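Local structure of capsid protein (Turnip yellow mosaic virus, 2FZ2) at residues A42-D46 with S156-Q160; P97-T103 with L148-L154. The protein self-assembles, as 180 copies, into the T=3 icosahedral capsid that encloses the single-stranded RNA genome of the virus. All coordinates share one frame; numbering follows the deposited sequence.

Interaction 1 (A42-D46 with S156-Q160)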
# COMPACT_ATOMS: atom_id res chain seq x y z
N ALA D 42 -35.00 131.10 -27.95
CA ALA D 42 -36.33 131.53 -27.57
C ALA D 42 -36.51 132.31 -26.30
O ALA D 42 -35.56 132.56 -25.56
CB ALA D 42 -37.24 130.31 -27.52
N GLY D 43 -37.77 132.68 -26.09
CA GLY D 43 -38.16 133.39 -24.90
C GLY D 43 -38.63 134.81 -25.08
O GLY D 43 -39.34 135.35 -24.23
N THR D 44 -38.26 135.40 -26.20
CA THR D 44 -38.60 136.78 -26.49
C THR D 44 -39.99 137.00 -27.03
O THR D 44 -40.61 138.04 -26.77
CB THR D 44 -37.58 137.35 -27.45
OG1 THR D 44 -36.66 136.32 -27.84
CG2 THR D 44 -36.82 138.48 -26.78
N LYS D 45 -40.49 136.04 -27.80
CA LYS D 45 -41.82 136.13 -28.39
C LYS D 45 -42.31 134.70 -28.55
O LYS D 45 -41.49 133.77 -28.55
CB LYS D 45 -41.77 136.81 -29.77
CG LYS D 45 -40.86 136.12 -30.82
CD LYS D 45 -40.14 137.13 -31.75
CE LYS D 45 -38.60 136.98 -31.70
NZ LYS D 45 -37.88 138.24 -31.28
N ASP D 46 -43.62 134.51 -28.63
CA ASP D 46 -44.10 133.16 -28.83
C ASP D 46 -43.59 132.84 -30.22
O ASP D 46 -43.57 133.70 -31.10
CB ASP D 46 -45.63 133.06 -28.83
CG ASP D 46 -46.27 133.79 -27.68
OD1 ASP D 46 -45.92 134.98 -27.47
OD2 ASP D 46 -47.14 133.19 -27.01
N SER D 156 -42.45 124.38 -29.22
CA SER D 156 -43.43 125.44 -29.07
C SER D 156 -42.99 126.38 -27.95
O SER D 156 -42.65 125.93 -26.86
CB SER D 156 -44.81 124.84 -28.76
OG SER D 156 -45.21 125.05 -27.41
N ILE D 157 -43.00 127.68 -28.24
CA ILE D 157 -42.61 128.65 -27.23
C ILE D 157 -43.76 129.59 -26.92
O ILE D 157 -44.43 130.09 -27.82
CB ILE D 157 -41.43 129.51 -27.68
CG1 ILE D 157 -40.24 128.62 -28.05
CG2 ILE D 157 -41.01 130.45 -26.58
CD1 ILE D 157 -39.88 127.66 -26.98
N THR D 158 -43.99 129.81 -25.63
CA THR D 158 -45.04 130.70 -25.19
C THR D 158 -44.33 131.65 -24.23
O THR D 158 -44.02 131.28 -23.10
CB THR D 158 -46.17 129.92 -24.46
OG1 THR D 158 -46.38 128.65 -25.12
CG2 THR D 158 -47.46 130.71 -24.49
N ALA D 159 -44.06 132.87 -24.70
CA ALA D 159 -43.32 133.86 -23.90
C ALA D 159 -44.15 134.74 -22.99
O ALA D 159 -45.38 134.80 -23.11
CB ALA D 159 -42.49 134.73 -24.81
N GLN D 160 -43.47 135.42 -22.07
CA GLN D 160 -44.14 136.31 -21.13
C GLN D 160 -44.82 137.46 -21.87
O GLN D 160 -44.29 137.97 -22.86
CB GLN D 160 -43.16 136.89 -20.13
CG GLN D 160 -43.73 137.04 -18.74
CD GLN D 160 -43.73 135.72 -18.01
OE1 GLN D 160 -44.74 135.31 -17.45
NE2 GLN D 160 -42.60 135.03 -18.03
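D46 and T158 bring the two backbones closest, CA to CA 4.5 Å, where the bend 42-46 between strands 30-42 and 47-52 passes the end of strand 151-158. The segments share no hydrogen bond; regular pairing begins one step on, where I157 bonds to A47. D46 CA passes I157 O in a bent CA-H...O contact. The bend itself turns at G43, whose positive phi (114°) swings the chain out of strand 30-42.

I157 and A159 both direct their side chains into this bend. I157 meets A42 through its CG1 branch, 3.5 Å from A42 CB, while its CG2 methyl sits 3.9 Å from K45 O. The CB of A159 fits into the curve of the loop, with K45 C 3.7 Å from A159 CB. On the outer side D46 holds its CG beside its own N (chi1 -48°), which carries the carboxylate obliquely across T158: D46 OD2 lies 3.6 Å from T158 CG2.

Methyl groups of I157 and A159 thus lie against A42 and the backbone carbonyls of the bend, with the D46 carboxylate at the rim. In this jelly-roll subunit the bend rests on the strand end by packing, and hydrogen-bonded pairing takes over from A47.

Interaction 2 (P97-T103 with L148-L154). Unlike the reference sequence in segment 97-103: Q99 (reference Asn).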
# COMPACT_ATOMS: atom_id res chain seq x y z
N PRO D 97 -42.12 111.27 -36.19
CA PRO D 97 -41.59 110.93 -37.52
C PRO D 97 -41.98 111.93 -38.59
O PRO D 97 -43.11 112.40 -38.63
CB PRO D 97 -42.16 109.54 -37.80
CG PRO D 97 -43.34 109.40 -36.91
CD PRO D 97 -43.14 110.31 -35.73
N ALA D 98 -41.02 112.26 -39.44
CA ALA D 98 -41.23 113.21 -40.52
C ALA D 98 -42.63 113.19 -41.12
O ALA D 98 -43.22 114.24 -41.41
CB ALA D 98 -40.21 112.94 -41.62
N GLN D 99 -43.15 111.97 -41.29
CA GLN D 99 -44.46 111.75 -41.88
C GLN D 99 -45.66 112.16 -41.04
O GLN D 99 -46.78 112.18 -41.54
CB GLN D 99 -44.61 110.30 -42.23
CG GLN D 99 -44.01 109.40 -41.22
CD GLN D 99 -44.02 107.97 -41.70
OE1 GLN D 99 -43.58 107.05 -40.99
NE2 GLN D 99 -44.54 107.76 -42.91
N SER D 100 -45.43 112.46 -39.77
CA SER D 100 -46.54 112.89 -38.93
C SER D 100 -46.82 114.35 -39.24
O SER D 100 -45.94 115.21 -39.12
CB SER D 100 -46.22 112.73 -37.47
OG SER D 100 -47.42 112.85 -36.74
N PRO D 101 -48.06 114.65 -39.60
CA PRO D 101 -48.51 116.00 -39.95
C PRO D 101 -48.80 116.90 -38.79
O PRO D 101 -49.44 117.94 -38.96
CB PRO D 101 -49.77 115.74 -40.74
CG PRO D 101 -50.36 114.55 -40.01
CD PRO D 101 -49.18 113.69 -39.62
N VAL D 102 -48.35 116.54 -37.59
CA VAL D 102 -48.63 117.40 -36.46
C VAL D 102 -47.82 118.66 -36.47
O VAL D 102 -46.69 118.70 -36.99
CB VAL D 102 -48.39 116.73 -35.13
CG1 VAL D 102 -49.68 116.78 -34.34
CG2 VAL D 102 -47.93 115.32 -35.34
N THR D 103 -48.42 119.69 -35.91
CA THR D 103 -47.78 120.97 -35.85
C THR D 103 -47.55 121.25 -34.37
O THR D 103 -48.27 120.74 -33.51
CB THR D 103 -48.68 122.04 -36.51
OG1 THR D 103 -48.58 123.29 -35.81
CG2 THR D 103 -50.13 121.59 -36.49
N LEU D 148 -39.30 108.60 -45.16
CA LEU D 148 -40.19 109.68 -44.73
C LEU D 148 -40.57 109.65 -43.26
O LEU D 148 -41.48 110.37 -42.84
CB LEU D 148 -41.45 109.70 -45.60
CG LEU D 148 -41.44 108.61 -46.67
CD1 LEU D 148 -42.12 107.39 -46.12
CD2 LEU D 148 -42.15 109.07 -47.91
N ASP D 149 -39.89 108.80 -42.48
CA ASP D 149 -40.16 108.73 -41.05
C ASP D 149 -38.93 109.04 -40.23
O ASP D 149 -38.83 108.60 -39.09
CB ASP D 149 -40.69 107.35 -40.61
CG ASP D 149 -40.27 106.22 -41.52
OD1 ASP D 149 -40.67 105.07 -41.24
OD2 ASP D 149 -39.55 106.47 -42.51
N SER D 150 -37.98 109.78 -40.82
CA SER D 150 -36.77 110.17 -40.09
C SER D 150 -37.27 111.09 -38.98
O SER D 150 -38.40 111.59 -39.02
CB SER D 150 -35.82 110.94 -41.00
OG SER D 150 -36.48 111.27 -42.21
N PRO D 151 -36.43 111.33 -37.97
CA PRO D 151 -36.83 112.19 -36.86
C PRO D 151 -37.11 113.62 -37.25
O PRO D 151 -36.40 114.21 -38.09
CB PRO D 151 -35.66 112.09 -35.90
CG PRO D 151 -34.94 110.83 -36.32
CD PRO D 151 -35.09 110.79 -37.79
N LYS D 152 -38.16 114.16 -36.63
CA LYS D 152 -38.65 115.52 -36.84
C LYS D 152 -38.84 116.07 -35.43
O LYS D 152 -39.39 115.40 -34.56
CB LYS D 152 -40.01 115.49 -37.56
CG LYS D 152 -40.63 116.84 -37.95
CD LYS D 152 -42.12 116.66 -38.32
CE LYS D 152 -42.57 117.51 -39.52
NZ LYS D 152 -44.05 117.82 -39.52
N LEU D 153 -38.39 117.30 -35.18
CA LEU D 153 -38.55 117.84 -33.85
C LEU D 153 -39.52 119.00 -33.81
O LEU D 153 -39.44 119.93 -34.62
CB LEU D 153 -37.21 118.28 -33.29
CG LEU D 153 -37.31 119.00 -31.95
CD1 LEU D 153 -37.25 118.00 -30.82
CD2 LEU D 153 -36.18 119.98 -31.84
N LEU D 154 -40.44 118.94 -32.86
CA LEU D 154 -41.44 119.98 -32.71
C LEU D 154 -41.20 120.79 -31.47
O LEU D 154 -41.08 120.22 -30.38
CB LEU D 154 -42.82 119.35 -32.63
CG LEU D 154 -43.24 118.66 -33.92
CD1 LEU D 154 -44.63 118.06 -33.79
CD2 LEU D 154 -43.21 119.67 -35.04
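A98 sits at the close-packed end, its N bonded to S150 O at 2.7 Å with a nearly straight N-H...O angle of 162°. The type I turn P97-S100, closed by S100 N to P97 O, ends strand 89-97 and folds over the approach to strand 151-158; P97 and P151 form a non-hydrogen-bonded antiparallel pair, CA to CA 5.0 Å. Q99, extended beyond CG, runs alongside D149 and points the same way, its amide tilted 60° from the carboxylate. That carboxylate is gripped from outside: OD1 hydrogen-bonds to S144 OG and forms a salt bridge with R67 NH1, both of a third subunit.

K152 spans the middle. With CG anti to the backbone N (chi1 -176°), it reaches across to the turn, and its NZ meets S100 O at 3.2 Å, nearly in line with the C=O bond. Beyond, the two segments draw apart: V102 touches L154 lightly, CB to CD1 4.2 Å, and is covered instead by T110 and by T185 of the third subunit.

A backbone bond and a lysine-to-carbonyl bond thus hold the 97-103 loop to the start of strand 151-158 and to the residue just before it. Through D149 this corner also belongs to a contact between subunits, consistent with a role in the capsid.

Interactions 1 and 2 lie 22 Å apart, centre to centre, toward the two ends of strand 151-158, and their later segments almost follow one another along it. The order in the chain is 42-46, 97-103, 148-154, 156-160, so interaction 2 is nested within the loop closed by interaction 1. Strand 151-158 runs between strands 47-52 and 89-97 in the four-stranded sheet of the jelly roll; interaction 1 meets the turn leading into the first, interaction 2 the turn leaving the second. Both ends of the strand thus receive loops and lie near other subunits: Q160, beside interaction 1, packs on L82 of a second subunit, and D149 of interaction 2 bonds to a third.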